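Salmonella plasmid virulence: SpvB (Salmonella typhimurium, PDB 6P0X) is the N-terminal domain of a secreted toxin that probably ADP-ribosylates actin on arginine, using NAD and blocking filament assembly. Local coordinates at residues 94-99 against 108-113. Residues are numbered along the deposited sequence; the frame is centred on the assembly and turned at random.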
ATOM      1  N   VAL A  94     -10.246   6.208  24.030  1.00 29.79           N
ATOM      2  CA  VAL A  94      -9.577   7.243  24.808  1.00 35.31           C
ATOM      3  C   VAL A  94      -9.385   8.468  23.920  1.00 34.04           C
ATOM      4  O   VAL A  94      -9.553   8.416  22.702  1.00 33.76           O
ATOM      5  CB  VAL A  94      -8.228   6.775  25.392  1.00 34.05           C
ATOM      6  CG1 VAL A  94      -8.414   5.519  26.218  1.00 32.82           C
ATOM      7  CG2 VAL A  94      -7.213   6.543  24.277  1.00 30.25           C
ATOM      8  N   THR A  95      -9.047   9.586  24.551  1.00 36.79           N
ATOM      9  CA  THR A  95      -8.712  10.812  23.840  1.00 39.12           C
ATOM     10  C   THR A  95      -7.205  11.010  23.894  1.00 35.96           C
ATOM     11  O   THR A  95      -6.608  10.972  24.975  1.00 35.68           O
ATOM     12  CB  THR A  95      -9.433  12.017  24.445  1.00 40.56           C
ATOM     13  OG1 THR A  95     -10.848  11.841  24.311  1.00 38.51           O
ATOM     14  CG2 THR A  95      -9.019  13.296  23.727  1.00 33.34           C
ATOM     15  N   CYS A  96      -6.594  11.222  22.732  1.00 33.88           N
ATOM     16  CA  CYS A  96      -5.147  11.328  22.615  0.55 33.33           C
ATOM     17  C   CYS A  96      -4.773  12.672  22.012  1.00 34.84           C
ATOM     18  O   CYS A  96      -5.275  13.046  20.949  1.00 33.94           O
ATOM     19  CB  CYS A  96      -4.572  10.190  21.766  0.55 31.86           C
ATOM     20  SG  CYS A  96      -4.566   8.573  22.578  0.55 32.68           S
ATOM     21  N   PHE A  97      -3.890  13.397  22.699  1.00 36.82           N
ATOM     22  CA  PHE A  97      -3.371  14.673  22.222  1.00 36.38           C
ATOM     23  C   PHE A  97      -1.960  14.564  21.658  1.00 39.69           C
ATOM     24  O   PHE A  97      -1.495  15.505  21.006  1.00 35.77           O
ATOM     25  CB  PHE A  97      -3.364  15.710  23.352  1.00 43.45           C
ATOM     26  CG  PHE A  97      -4.721  15.996  23.935  1.00 54.05           C
ATOM     27  CD1 PHE A  97      -5.531  16.982  23.388  1.00 48.92           C
ATOM     28  CD2 PHE A  97      -5.174  15.299  25.050  1.00 49.81           C
ATOM     29  CE1 PHE A  97      -6.777  17.255  23.932  1.00 57.02           C
ATOM     30  CE2 PHE A  97      -6.417  15.564  25.598  1.00 48.96           C
ATOM     31  CZ  PHE A  97      -7.222  16.544  25.040  1.00 57.81           C
ATOM     32  N   ALA A  98      -1.268  13.454  21.902  1.00 36.17           N
ATOM     33  CA  ALA A  98       0.122  13.314  21.495  1.00 39.41           C
ATOM     34  C   ALA A  98       0.468  11.835  21.415  1.00 37.36           C
ATOM     35  O   ALA A  98      -0.210  10.990  21.999  1.00 40.49           O
ATOM     36  CB  ALA A  98       1.060  14.031  22.471  1.00 36.48           C
ATOM     37  N   TYR A  99       1.537  11.531  20.686  1.00 39.70           N
ATOM     38  CA  TYR A  99       2.107  10.186  20.673  1.00 34.76           C
ATOM     39  C   TYR A  99       3.595  10.318  20.954  1.00 42.88           C
ATOM     40  O   TYR A  99       4.334  10.891  20.146  1.00 46.32           O
ATOM     41  CB  TYR A  99       1.859   9.469  19.347  1.00 32.19           C
ATOM     42  CG  TYR A  99       2.068   7.977  19.446  1.00 35.26           C
ATOM     43  CD1 TYR A  99       3.315   7.406  19.218  1.00 32.26           C
ATOM     44  CD2 TYR A  99       1.019   7.138  19.792  1.00 31.54           C
ATOM     45  CE1 TYR A  99       3.504   6.038  19.320  1.00 32.35           C
ATOM     46  CE2 TYR A  99       1.198   5.775  19.897  1.00 32.32           C
ATOM     47  CZ  TYR A  99       2.439   5.229  19.660  1.00 35.79           C
ATOM     48  OH  TYR A  99       2.603   3.868  19.768  1.00 40.71           O
ATOM     49  N   TYR A 108      -7.440  13.213  19.086  1.00 27.53           N
ATOM     50  CA  TYR A 108      -7.932  12.041  18.378  1.00 25.86           C
ATOM     51  C   TYR A 108      -8.741  11.157  19.315  1.00 28.82           C
ATOM     52  O   TYR A 108      -8.346  10.922  20.459  1.00 29.21           O
ATOM     53  CB  TYR A 108      -6.774  11.221  17.785  1.00 26.11           C
ATOM     54  CG  TYR A 108      -6.120  11.863  16.586  1.00 24.54           C
ATOM     55  CD1 TYR A 108      -5.091  12.783  16.742  1.00 25.70           C
ATOM     56  CD2 TYR A 108      -6.529  11.550  15.299  1.00 23.24           C
ATOM     57  CE1 TYR A 108      -4.489  13.375  15.650  1.00 30.49           C
ATOM     58  CE2 TYR A 108      -5.935  12.140  14.197  1.00 23.13           C
ATOM     59  CZ  TYR A 108      -4.915  13.052  14.378  1.00 29.28           C
ATOM     60  OH  TYR A 108      -4.320  13.642  13.288  1.00 30.47           O
ATOM     61  N   THR A 109      -9.880  10.679  18.823  1.00 31.84           N
ATOM     62  CA  THR A 109     -10.587   9.580  19.466  1.00 29.51           C
ATOM     63  C   THR A 109      -9.943   8.279  19.005  1.00 30.40           C
ATOM     64  O   THR A 109      -9.897   7.996  17.800  1.00 26.57           O
ATOM     65  CB  THR A 109     -12.074   9.607  19.117  1.00 30.20           C
ATOM     66  OG1 THR A 109     -12.664  10.815  19.617  1.00 27.98           O
ATOM     67  CG2 THR A 109     -12.786   8.408  19.728  1.00 28.04           C
ATOM     68  N   VAL A 110      -9.414   7.508  19.952  1.00 24.94           N
ATOM     69  CA  VAL A 110      -8.629   6.316  19.654  1.00 27.31           C
ATOM     70  C   VAL A 110      -9.357   5.113  20.230  1.00 25.96           C
ATOM     71  O   VAL A 110      -9.557   5.026  21.449  1.00 31.23           O
ATOM     72  CB  VAL A 110      -7.205   6.420  20.219  1.00 32.17           C
ATOM     73  CG1 VAL A 110      -6.421   5.149  19.920  1.00 28.64           C
ATOM     74  CG2 VAL A 110      -6.506   7.645  19.643  1.00 26.00           C
ATOM     75  N   THR A 111      -9.735   4.184  19.355  1.00 23.50           N
ATOM     76  CA  THR A 111     -10.509   3.005  19.723  1.00 23.83           C
ATOM     77  C   THR A 111      -9.676   1.763  19.449  1.00 23.57           C
ATOM     78  O   THR A 111      -9.248   1.542  18.313  1.00 35.49           O
ATOM     79  CB  THR A 111     -11.822   2.946  18.936  1.00 23.17           C
ATOM     80  OG1 THR A 111     -12.514   4.197  19.055  1.00 30.03           O
ATOM     81  CG2 THR A 111     -12.709   1.824  19.458  1.00 25.64           C
ATOM     82  N   ARG A 112      -9.457   0.951  20.476  1.00 27.69           N
ATOM     83  CA  ARG A 112      -8.713  -0.286  20.301  1.00 29.96           C
ATOM     84  C   ARG A 112      -9.612  -1.365  19.708  1.00 28.49           C
ATOM     85  O   ARG A 112     -10.757  -1.545  20.134  1.00 29.24           O
ATOM     86  CB  ARG A 112      -8.149  -0.770  21.635  1.00 26.63           C
ATOM     87  CG  ARG A 112      -7.525  -2.154  21.547  1.00 28.49           C
ATOM     88  CD  ARG A 112      -6.627  -2.466  22.727  1.00 28.96           C
ATOM     89  NE  ARG A 112      -5.936  -3.734  22.526  1.00 34.80           N
ATOM     90  CZ  ARG A 112      -5.331  -4.424  23.487  1.00 38.32           C
ATOM     91  NH1 ARG A 112      -5.335  -3.978  24.739  1.00 35.87           N
ATOM     92  NH2 ARG A 112      -4.728  -5.569  23.194  1.00 36.65           N
ATOM     93  N   TYR A 113      -9.085  -2.092  18.728  1.00 23.86           N
ATOM     94  CA  TYR A 113      -9.779  -3.215  18.117  1.00 26.45           C
ATOM     95  C   TYR A 113      -8.944  -4.476  18.272  1.00 28.53           C
ATOM     96  O   TYR A 113      -7.713  -4.418  18.352  1.00 28.22           O
ATOM     97  CB  TYR A 113     -10.074  -2.962  16.629  1.00 25.04           C
ATOM     98  CG  TYR A 113     -11.245  -2.038  16.386  1.00 24.26           C
ATOM     99  CD1 TYR A 113     -11.098  -0.656  16.435  1.00 25.58           C
ATOM    100  CD2 TYR A 113     -12.503  -2.554  16.115  1.00 21.81           C
ATOM    101  CE1 TYR A 113     -12.181   0.185  16.213  1.00 22.96           C
ATOM    102  CE2 TYR A 113     -13.586  -1.727  15.893  1.00 25.99           C
ATOM    103  CZ  TYR A 113     -13.422  -0.360  15.942  1.00 24.20           C
ATOM    104  OH  TYR A 113     -14.510   0.450  15.720  1.00 28.72           O
TER
HETATM  105  O   HOH W   1     -11.778  12.115  21.887  1.00 43.36           O
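Tyr108 O is gripped twice by the 94-96 strand: Cys96 N donates to it at 2.9 Å, and Thr95 CA adds a CA-H...O contact at 3.4 Å. Val94 O is used likewise, taking the N-H of Val110 while Thr109 CA approaches it at 3.6 Å. Return bonds from Val94 N to Val110 O and from Tyr108 N to Cys96 O complete two hydrogen-bonded pairs, with Thr95 and Thr109 as the non-hydrogen-bonded pair between them.

On the face carrying Val94, Cys96, Tyr108 and Val110, apolar side chains lie against one another. Val110 CG2, beside its own backbone N and anti to the carbonyl carbon, meets Cys96 CB at 3.8 Å, while Val94 CG2 lies 4.1 Å from Val110 CB. Trp127 of strand 123-129 touches both Cys96 and Val110, and the Tyr108 ring packs against Phe104 and Phe136. Beta-branched valine suits such extended backbone.

The opposite face is polar: one water bridges Thr95 OG1 (2.6 Å) and Thr109 OG1 (2.8 Å), donating to the latter, which is also hydrogen-bonded to Asn130 OD1. Threonine combines strand propensity with a hydroxyl for this wetter side. Alternating faces and paired backbone bonds mark an antiparallel beta ladder, in which short strand 94-96 pairs with 107-115, itself paired with 123-129.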